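PDB 1TYJ: cellulosomal scaffoldin from Bacteroides cellulosolvens, which probably serves as a structural scaffold whose type-II cohesin module binds a dockerin module during assembly of the cellulosome. Local coordinates for residues 15-20 against 114-119; 22-27 against 108-113; 31-36 against 86-91. All coordinates share one frame; numbering follows the deposited sequence.

Contact 1: 15-20 against 114-119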
loop_
_atom_site.group_PDB
_atom_site.type_symbol
_atom_site.label_atom_id
_atom_site.label_comp_id
_atom_site.label_asym_id
_atom_site.label_seq_id
_atom_site.Cartn_x
_atom_site.Cartn_y
_atom_site.Cartn_z
ATOM N N GLY A 15 17.826 11.562 -5.801
ATOM C CA GLY A 15 17.608 12.282 -4.557
ATOM C C GLY A 15 16.179 12.734 -4.415
ATOM O O GLY A 15 15.763 13.114 -3.320
ATOM N N ASP A 16 15.400 12.723 -5.497
ATOM C CA ASP A 16 13.999 13.151 -5.375
ATOM C C ASP A 16 13.202 12.090 -4.630
ATOM O O ASP A 16 13.592 10.906 -4.604
ATOM C CB ASP A 16 13.369 13.327 -6.776
ATOM C CG ASP A 16 13.806 14.623 -7.466
ATOM O OD1 ASP A 16 14.494 15.454 -6.818
ATOM O OD2 ASP A 16 13.443 14.805 -8.658
ATOM N N LYS A 17 12.058 12.508 -4.078
ATOM C CA LYS A 17 11.156 11.572 -3.404
ATOM C C LYS A 17 9.929 11.441 -4.309
ATOM O O LYS A 17 9.466 12.444 -4.912
ATOM C CB LYS A 17 10.661 12.138 -2.078
ATOM C CG LYS A 17 11.716 12.626 -1.117
ATOM C CD LYS A 17 12.435 11.534 -0.433
ATOM C CE LYS A 17 13.587 12.126 0.422
ATOM N NZ LYS A 17 13.185 13.138 1.464
ATOM N N VAL A 18 9.404 10.228 -4.416
ATOM C CA VAL A 18 8.192 9.998 -5.187
ATOM C C VAL A 18 7.276 9.138 -4.330
ATOM O O VAL A 18 7.748 8.195 -3.688
ATOM C CB VAL A 18 8.535 9.295 -6.567
ATOM C CG1 VAL A 18 9.481 8.071 -6.417
ATOM C CG2 VAL A 18 7.237 8.928 -7.321
ATOM N N THR A 19 5.995 9.509 -4.285
ATOM C CA THR A 19 5.045 8.826 -3.406
ATOM C C THR A 19 3.986 8.043 -4.183
ATOM O O THR A 19 3.364 8.585 -5.113
ATOM C CB THR A 19 4.423 9.838 -2.450
ATOM O OG1 THR A 19 5.476 10.441 -1.684
ATOM C CG2 THR A 19 3.386 9.198 -1.499
ATOM N N LEU A 20 3.827 6.771 -3.815
ATOM C CA LEU A 20 2.727 5.941 -4.279
ATOM C C LEU A 20 1.591 6.057 -3.256
ATOM O O LEU A 20 1.728 5.590 -2.117
ATOM C CB LEU A 20 3.198 4.485 -4.330
ATOM C CG LEU A 20 2.216 3.466 -4.954
ATOM C CD1 LEU A 20 2.093 3.739 -6.474
ATOM C CD2 LEU A 20 2.656 2.017 -4.706
ATOM N N THR A 114 6.451 6.447 0.246
ATOM C CA THR A 114 7.390 7.326 -0.450
ATOM C C THR A 114 8.698 6.575 -0.631
ATOM O O THR A 114 9.144 5.842 0.276
ATOM C CB THR A 114 7.627 8.618 0.392
ATOM O OG1 THR A 114 6.373 9.298 0.577
ATOM C CG2 THR A 114 8.612 9.592 -0.270
ATOM N N PHE A 115 9.316 6.784 -1.804
ATOM C CA PHE A 115 10.623 6.243 -2.140
ATOM C C PHE A 115 11.574 7.388 -2.479
ATOM O O PHE A 115 11.155 8.374 -3.106
ATOM C CB PHE A 115 10.526 5.373 -3.394
ATOM C CG PHE A 115 9.608 4.195 -3.269
ATOM C CD1 PHE A 115 8.255 4.295 -3.597
ATOM C CD2 PHE A 115 10.113 2.944 -2.893
ATOM C CE1 PHE A 115 7.403 3.158 -3.511
ATOM C CE2 PHE A 115 9.275 1.838 -2.800
ATOM C CZ PHE A 115 7.930 1.944 -3.124
ATOM N N LYS A 116 12.826 7.282 -2.037
ATOM C CA LYS A 116 13.872 8.181 -2.508
ATOM C C LYS A 116 14.512 7.515 -3.714
ATOM O O LYS A 116 14.800 6.313 -3.706
ATOM C CB LYS A 116 14.907 8.501 -1.404
ATOM C CG LYS A 116 16.114 9.319 -1.899
ATOM C CD LYS A 116 17.224 9.445 -0.853
ATOM C CE LYS A 116 16.849 10.417 0.246
ATOM N NZ LYS A 116 18.046 10.716 1.128
ATOM N N VAL A 117 14.727 8.303 -4.757
ATOM C CA VAL A 117 15.403 7.798 -5.956
ATOM C C VAL A 117 16.907 7.806 -5.711
ATOM O O VAL A 117 17.482 8.864 -5.424
ATOM C CB VAL A 117 15.053 8.669 -7.175
ATOM C CG1 VAL A 117 15.812 8.169 -8.395
ATOM C CG2 VAL A 117 13.516 8.691 -7.370
ATOM N N ILE A 118 17.508 6.623 -5.811
ATOM C CA ILE A 118 18.948 6.436 -5.490
ATOM C C ILE A 118 19.871 6.155 -6.676
ATOM O O ILE A 118 21.084 6.092 -6.499
ATOM C CB ILE A 118 19.171 5.380 -4.380
ATOM C CG1 ILE A 118 18.643 4.010 -4.825
ATOM C CG2 ILE A 118 18.496 5.866 -3.098
ATOM C CD1 ILE A 118 19.259 2.820 -4.096
ATOM N N LYS A 119 19.291 6.001 -7.871
ATOM C CA LYS A 119 20.081 5.864 -9.085
ATOM C C LYS A 119 19.252 6.409 -10.220
ATOM O O LYS A 119 18.029 6.268 -10.191
ATOM C CB LYS A 119 20.411 4.400 -9.352
ATOM C CG LYS A 119 21.357 4.147 -10.527
ATOM C CD LYS A 119 21.673 2.679 -10.565
ATOM C CE LYS A 119 22.389 2.269 -11.830
ATOM N NZ LYS A 119 23.763 2.670 -11.709
#

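Contact 2: 22-27 against 108-113. With EDO (1,2-ethanediol), chain B.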
loop_
_atom_site.group_PDB
_atom_site.type_symbol
_atom_site.label_atom_id
_atom_site.label_comp_id
_atom_site.label_asym_id
_atom_site.label_seq_id
_atom_site.Cartn_x
_atom_site.Cartn_y
_atom_site.Cartn_z
ATOM N N ILE A 22 -1.951 4.669 -2.230
ATOM C CA ILE A 22 -2.669 3.409 -2.515
ATOM C C ILE A 22 -4.090 3.590 -2.054
ATOM O O ILE A 22 -4.330 3.922 -0.881
ATOM C CB ILE A 22 -2.052 2.207 -1.792
ATOM C CG1 ILE A 22 -0.554 2.044 -2.159
ATOM C CG2 ILE A 22 -2.879 0.918 -2.086
ATOM C CD1 ILE A 22 0.206 1.091 -1.241
ATOM N N ASN A 23 -5.013 3.424 -3.001
ATOM C CA ASN A 23 -6.456 3.601 -2.769
ATOM C C ASN A 23 -7.219 2.285 -2.880
ATOM O O ASN A 23 -6.773 1.341 -3.545
ATOM C CB ASN A 23 -7.020 4.596 -3.816
ATOM C CG ASN A 23 -6.238 5.917 -3.826
ATOM O OD1 ASN A 23 -6.103 6.546 -2.805
ATOM N ND2 ASN A 23 -5.682 6.301 -4.994
ATOM N N VAL A 24 -8.380 2.221 -2.230
ATOM C CA VAL A 24 -9.358 1.204 -2.580
ATOM C C VAL A 24 -10.545 1.951 -3.200
ATOM O O VAL A 24 -10.757 3.135 -2.914
ATOM C CB VAL A 24 -9.804 0.352 -1.380
ATOM C CG1 VAL A 24 -8.642 -0.428 -0.855
ATOM C CG2 VAL A 24 -10.362 1.212 -0.256
ATOM N N ASP A 25 -11.337 1.252 -4.007
ATOM C CA ASP A 25 -12.551 1.869 -4.560
ATOM C C ASP A 25 -13.647 0.794 -4.618
ATOM O O ASP A 25 -13.388 -0.327 -5.054
ATOM C CB ASP A 25 -12.252 2.398 -5.956
ATOM C CG ASP A 25 -13.431 3.090 -6.568
ATOM O OD1 ASP A 25 -13.836 2.676 -7.664
ATOM O OD2 ASP A 25 -13.977 4.021 -5.940
ATOM N N LYS A 26 -14.859 1.147 -4.181
ATOM C CA LYS A 26 -16.014 0.247 -4.257
ATOM C C LYS A 26 -15.739 -1.077 -3.520
ATOM O O LYS A 26 -16.157 -2.151 -3.958
ATOM C CB LYS A 26 -16.446 -0.013 -5.715
ATOM C CG LYS A 26 -16.876 1.233 -6.479
ATOM C CD LYS A 26 -17.260 0.879 -7.909
ATOM C CE LYS A 26 -17.645 2.120 -8.679
ATOM N NZ LYS A 26 -17.930 1.762 -10.126
ATOM N N ILE A 27 -15.037 -0.989 -2.392
ATOM C CA ILE A 27 -14.825 -2.172 -1.557
ATOM C C ILE A 27 -15.835 -2.083 -0.434
ATOM O O ILE A 27 -15.667 -1.311 0.549
ATOM C CB ILE A 27 -13.377 -2.242 -1.044
ATOM C CG1 ILE A 27 -12.371 -2.268 -2.228
ATOM C CG2 ILE A 27 -13.191 -3.481 -0.116
ATOM C CD1 ILE A 27 -12.522 -3.379 -3.241
ATOM N N GLY A 108 -11.215 5.444 -1.098
ATOM C CA GLY A 108 -10.302 6.440 -0.572
ATOM C C GLY A 108 -8.891 5.931 -0.351
ATOM O O GLY A 108 -8.617 4.744 -0.581
ATOM N N ALA A 109 -8.006 6.811 0.144
ATOM C CA ALA A 109 -6.619 6.388 0.343
ATOM C C ALA A 109 -6.480 5.557 1.625
ATOM O O ALA A 109 -6.991 5.956 2.682
ATOM C CB ALA A 109 -5.687 7.583 0.404
ATOM N N VAL A 110 -5.773 4.417 1.518
ATOM C CA VAL A 110 -5.456 3.595 2.678
ATOM C C VAL A 110 -4.016 3.681 3.194
ATOM O O VAL A 110 -3.765 3.422 4.399
ATOM C CB VAL A 110 -5.839 2.104 2.442
ATOM C CG1 VAL A 110 -7.290 2.019 1.951
ATOM C CG2 VAL A 110 -4.864 1.388 1.434
ATOM N N ALA A 111 -3.063 4.024 2.318
ATOM C CA ALA A 111 -1.640 4.062 2.709
ATOM C C ALA A 111 -0.920 4.854 1.667
ATOM O O ALA A 111 -1.404 4.975 0.515
ATOM C CB ALA A 111 -1.044 2.643 2.752
ATOM N N LYS A 112 0.258 5.349 2.042
ATOM C CA LYS A 112 1.162 5.953 1.065
ATOM C C LYS A 112 2.564 5.479 1.341
ATOM O O LYS A 112 2.983 5.414 2.484
ATOM C CB LYS A 112 1.159 7.471 1.120
ATOM C CG LYS A 112 -0.246 8.095 1.174
ATOM C CD LYS A 112 -0.157 9.583 1.309
ATOM C CE LYS A 112 -1.547 10.141 1.480
ATOM N NZ LYS A 112 -1.508 11.617 1.748
ATOM N N VAL A 113 3.308 5.213 0.276
ATOM C CA VAL A 113 4.697 4.808 0.423
ATOM C C VAL A 113 5.531 5.753 -0.408
ATOM O O VAL A 113 5.328 5.883 -1.617
ATOM C CB VAL A 113 4.924 3.386 -0.085
ATOM C CG1 VAL A 113 6.401 2.982 -0.005
ATOM C CG2 VAL A 113 4.080 2.389 0.678
HETATM C C1 EDO B . -15.387 -5.701 -3.658
HETATM O O1 EDO B . -15.393 -4.514 -4.455
HETATM C C2 EDO B . -16.838 -6.059 -3.404
HETATM O O2 EDO B . -17.434 -4.949 -2.717
#

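Contact 3: 31-36 against 86-91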
loop_
_atom_site.group_PDB
_atom_site.type_symbol
_atom_site.label_atom_id
_atom_site.label_comp_id
_atom_site.label_asym_id
_atom_site.label_seq_id
_atom_site.Cartn_x
_atom_site.Cartn_y
_atom_site.Cartn_z
ATOM N N SER A 31 -12.875 -2.955 5.934
ATOM C CA SER A 31 -12.407 -2.920 7.333
ATOM C C SER A 31 -10.891 -3.124 7.497
ATOM O O SER A 31 -10.374 -3.028 8.622
ATOM C CB SER A 31 -13.119 -3.992 8.193
ATOM O OG SER A 31 -12.560 -5.260 7.812
ATOM N N GLY A 32 -10.182 -3.433 6.415
ATOM C CA GLY A 32 -8.757 -3.655 6.562
ATOM C C GLY A 32 -8.106 -4.275 5.355
ATOM O O GLY A 32 -8.786 -4.808 4.472
ATOM N N TYR A 33 -6.785 -4.208 5.311
ATOM C CA TYR A 33 -6.040 -4.762 4.152
ATOM C C TYR A 33 -4.723 -5.314 4.619
ATOM O O TYR A 33 -4.238 -4.992 5.722
ATOM C CB TYR A 33 -5.748 -3.672 3.078
ATOM C CG TYR A 33 -4.704 -2.681 3.565
ATOM C CD1 TYR A 33 -3.348 -2.905 3.318
ATOM C CD2 TYR A 33 -5.055 -1.584 4.367
ATOM C CE1 TYR A 33 -2.351 -2.062 3.835
ATOM C CE2 TYR A 33 -4.056 -0.711 4.886
ATOM C CZ TYR A 33 -2.708 -0.976 4.621
ATOM O OH TYR A 33 -1.721 -0.145 5.097
ATOM N N GLN A 34 -4.120 -6.110 3.750
ATOM C CA GLN A 34 -2.694 -6.446 3.856
ATOM C C GLN A 34 -2.147 -6.452 2.435
ATOM O O GLN A 34 -2.792 -7.011 1.521
ATOM C CB GLN A 34 -2.493 -7.823 4.505
ATOM C CG GLN A 34 -1.018 -8.030 4.873
ATOM C CD GLN A 34 -0.762 -9.317 5.603
ATOM O OE1 GLN A 34 -1.472 -9.659 6.526
ATOM N NE2 GLN A 34 0.286 -10.018 5.204
ATOM N N PHE A 35 -0.966 -5.865 2.258
ATOM C CA PHE A 35 -0.304 -5.791 0.942
ATOM C C PHE A 35 1.086 -6.395 0.973
ATOM O O PHE A 35 1.782 -6.253 1.989
ATOM C CB PHE A 35 -0.133 -4.338 0.486
ATOM C CG PHE A 35 -1.422 -3.593 0.252
ATOM C CD1 PHE A 35 -1.495 -2.225 0.552
ATOM C CD2 PHE A 35 -2.577 -4.243 -0.254
ATOM C CE1 PHE A 35 -2.646 -1.517 0.307
ATOM C CE2 PHE A 35 -3.748 -3.530 -0.477
ATOM C CZ PHE A 35 -3.783 -2.170 -0.202
ATOM N N ASN A 36 1.468 -7.054 -0.130
ATOM C CA ASN A 36 2.846 -7.443 -0.376
ATOM C C ASN A 36 3.245 -6.720 -1.665
ATOM O O ASN A 36 2.624 -6.937 -2.722
ATOM C CB ASN A 36 2.949 -8.961 -0.569
ATOM C CG ASN A 36 4.387 -9.427 -0.523
ATOM O OD1 ASN A 36 5.012 -9.718 -1.568
ATOM N ND2 ASN A 36 4.953 -9.418 0.669
ATOM N N LEU A 86 8.039 -4.994 0.479
ATOM C CA LEU A 86 7.302 -4.362 1.568
ATOM C C LEU A 86 6.116 -5.247 1.904
ATOM O O LEU A 86 5.412 -5.688 1.017
ATOM C CB LEU A 86 6.785 -2.995 1.139
ATOM C CG LEU A 86 7.874 -1.982 0.758
ATOM C CD1 LEU A 86 7.240 -0.777 0.080
ATOM C CD2 LEU A 86 8.693 -1.579 1.984
ATOM N N ASN A 87 5.830 -5.452 3.188
ATOM C CA ASN A 87 4.649 -6.248 3.564
ATOM C C ASN A 87 4.063 -5.537 4.780
ATOM O O ASN A 87 4.759 -5.391 5.811
ATOM C CB ASN A 87 5.036 -7.666 3.958
ATOM C CG ASN A 87 3.817 -8.566 4.254
ATOM O OD1 ASN A 87 2.758 -8.426 3.673
ATOM N ND2 ASN A 87 3.987 -9.497 5.141
ATOM N N PHE A 88 2.828 -5.059 4.648
ATOM C CA PHE A 88 2.239 -4.311 5.750
ATOM C C PHE A 88 0.736 -4.334 5.638
ATOM O O PHE A 88 0.163 -4.703 4.597
ATOM C CB PHE A 88 2.749 -2.839 5.730
ATOM C CG PHE A 88 2.448 -2.104 4.419
ATOM C CD1 PHE A 88 1.305 -1.270 4.316
ATOM C CD2 PHE A 88 3.297 -2.245 3.306
ATOM C CE1 PHE A 88 1.016 -0.586 3.131
ATOM C CE2 PHE A 88 3.004 -1.591 2.103
ATOM C CZ PHE A 88 1.877 -0.753 2.007
ATOM N N GLY A 89 0.071 -3.911 6.697
ATOM C CA GLY A 89 -1.384 -3.934 6.655
ATOM C C GLY A 89 -1.923 -3.118 7.810
ATOM O O GLY A 89 -1.185 -2.765 8.754
ATOM N N ARG A 90 -3.230 -2.866 7.756
ATOM C CA ARG A 90 -3.920 -2.168 8.827
ATOM C C ARG A 90 -5.366 -2.618 8.829
ATOM O O ARG A 90 -5.966 -2.824 7.767
ATOM C CB ARG A 90 -3.830 -0.646 8.633
ATOM C CG ARG A 90 -4.571 0.163 9.737
ATOM C CD ARG A 90 -4.195 1.646 9.594
ATOM N NE ARG A 90 -5.013 2.511 10.446
ATOM C CZ ARG A 90 -4.633 2.931 11.660
ATOM N NH1 ARG A 90 -3.455 2.547 12.180
ATOM N NH2 ARG A 90 -5.428 3.755 12.358
ATOM N N LEU A 91 -5.907 -2.831 10.014
ATOM C CA LEU A 91 -7.304 -3.294 10.111
ATOM C C LEU A 91 -7.978 -2.804 11.376
ATOM O O LEU A 91 -7.324 -2.529 12.379
ATOM C CB LEU A 91 -7.378 -4.807 10.012
ATOM C CG LEU A 91 -6.639 -5.568 11.084
ATOM C CD1 LEU A 91 -7.466 -5.848 12.329
ATOM C CD2 LEU A 91 -6.166 -6.894 10.456
HETATM O O HOH W 1 2.334 -11.667 5.467
#

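Contact 1: 15-20 against 114-119
G15 meets V117 through its backbone, G15 N giving a 2.7 Å hydrogen bond to V117 O just before the regular strand pairing begins. Next comes D16, whose carbonyl takes the return bond: V117 N lies 2.8 Å from D16 O. Its carboxylate leads away from the pair, where OD2 is bound by A13 N and forms a salt bridge with K170. K17 is the first residue of the strand proper, and its bent side chain crosses that of K116 so that the aliphatic parts touch, K17 CE to K116 CE at 3.7 Å. The ammonium groups diverge beyond that point, K17 NZ being 5.4 Å from K116 NZ, so some mutual repulsion is likely; K116 makes a cation-pi contact with W47, and K17 NZ a long, weak ion pair with D52. V18 sits opposite F115 as an antiparallel hydrogen-bonded pair, with V18 N 2.9 Å from F115 O and F115 N 2.8 Å from V18 O. Its side chain is on the other face from the lysines, and V18 CG1, placed between the backbone N and the carbonyl carbon (chi1 48°), packs on F115 CB and on V117 CG2. T19 returns to the lysine face as a non-hydrogen-bonded pair with T114. Here the hydroxyls meet tip to tip, T19 OG1 being 2.7 Å from T114 OG1, because each is anti to its own carbonyl carbon; either could be the donor. L20 ends the run with CB at the edge of the F115 ring. The short strand axes make 151°, placing strand 17-25 antiparallel to strand 108-117. Strand 2-7 pairs with the former and strand 44-48 with the latter, while L128 of the opposing sheet packs against V18, L20 and F115.

Contact 2: 22-27 against 108-113
I22 and V110 lean obliquely against each other on the buried face, I22 CG2 meeting V110 CG2 at 4.1 Å. The isopropyl group of V110 is shared between two neighbours. Its CG2, set between the backbone N and the carbonyl carbon by chi1 of -51°, rests 3.5 Å from I22 O, whereas its CG1 reaches over to V24. That second meeting is nearly at right angles, with V110 CG1 3.9 Å from V24 CG2. An alanine at V110 would probably open a gap between I22 and V24, leaving the methyl groups of V24 without this cross-strand partner. N23 points to the other face beside A109: its CG is anti to the carbonyl carbon, and N23 OD1 lies 3.2 Å from A109 CA and also touches its CB.

The placement of V110 follows from a classic beta bulge, in which V110 and A111 both face I22. The evidence is in the bonding of a single carbonyl: V110 N is 2.8 Å from I22 O, and A111 N adds a weak bond to the same oxygen at 3.4 Å. I22 N in turn donates to A111 O, and beyond the bulge V24 and G108 exchange a pair of backbone bonds. The register shifts by one residue at the bulge; the short strand axes make 142°. Past the pairing, an ethanediol probably from the crystallisation liquor lies by K26 O, its O1 so close that a bond there is doubtful.

The backbone N and O of I22, V24 and G108, with V110 N and A111 O, are bonded across the strands, A111 N only weakly. The buried face is largely hydrocarbon, which suits the aromatic side chains F35 and F88 of the facing sheet that pack on I22.

Contact 3: 31-36 against 86-91
F88 O accepts the shortest hydrogen bond between these two strands, from F35 N at 2.8 Å and almost straight (174° at the hydrogen). The same oxygen also lies near Q34 CA. Regular antiparallel pairing of 31-36 with 86-91, axes at 179°, belongs to one sheet of the cohesin beta sandwich, and the inward face of the pair carries an aromatic cluster of Y33, F35 and F88. The ring of F35 turns its edge toward the face of F88 in an offset edge-to-face arrangement, centroids 5.9 Å apart. Y33 approaches F88 from another direction: its hydroxyl comes in at the ring edge, near the plane, with Y33 OH 3.3 Å from F88 CD1. Both Y33 and F88 place CG in the crowded position between the backbone N and the carbonyl carbon (chi1 71° for Y33), which swings the tyrosine ring across the neighbouring strand. One ring face then lies over R90 N and the G89 backbone, Y33 CE1 being 3.5 Å from G89 CA. G89 itself has no room for a side chain on the face of the sheet that carries Q34 and N87, since a beta carbon there would stand 2.5 Å from Y33 O. R90 runs on extended from CG to NE, away from this strand pair, to a salt bridge with D75 and a cation-pi contact with Y63. A111 of the facing sheet packs on Y33 and F88. On the polar face the amides of Q34 and N87 meet obliquely. A weak bond joins Q34 NE2 to N87 OD1 at 3.3 Å, though N87 OD1 also comes close to F35 O without a hydrogen bond; a water bridges the same two side chains, accepting from N87 ND2 at 2.7 Å and more weakly from Q34 NE2.

Overall arrangement
From the N terminus, strand 17-25, with the residues flanking it, supplies 15-20 to contact 1 and then 22-27 to contact 2, before the chain passes to the other sheet with strand 30-38. There 86-91 closes the innermost loop by returning to 31-36. Strand 108-117 then goes back to the first sheet, where 108-113 closes contact 2 and 114-119 closes contact 1. The three closures are therefore concentric, with contact 3 innermost, and none crosses. Contacts 1 and 2 run on along one strand pair, joined by a probable hydrogen bond from L20 N to V113 O. Contact 3 faces contact 2 across the sandwich, where V110 CG2 reaches F35 CE1 at 3.8 Å.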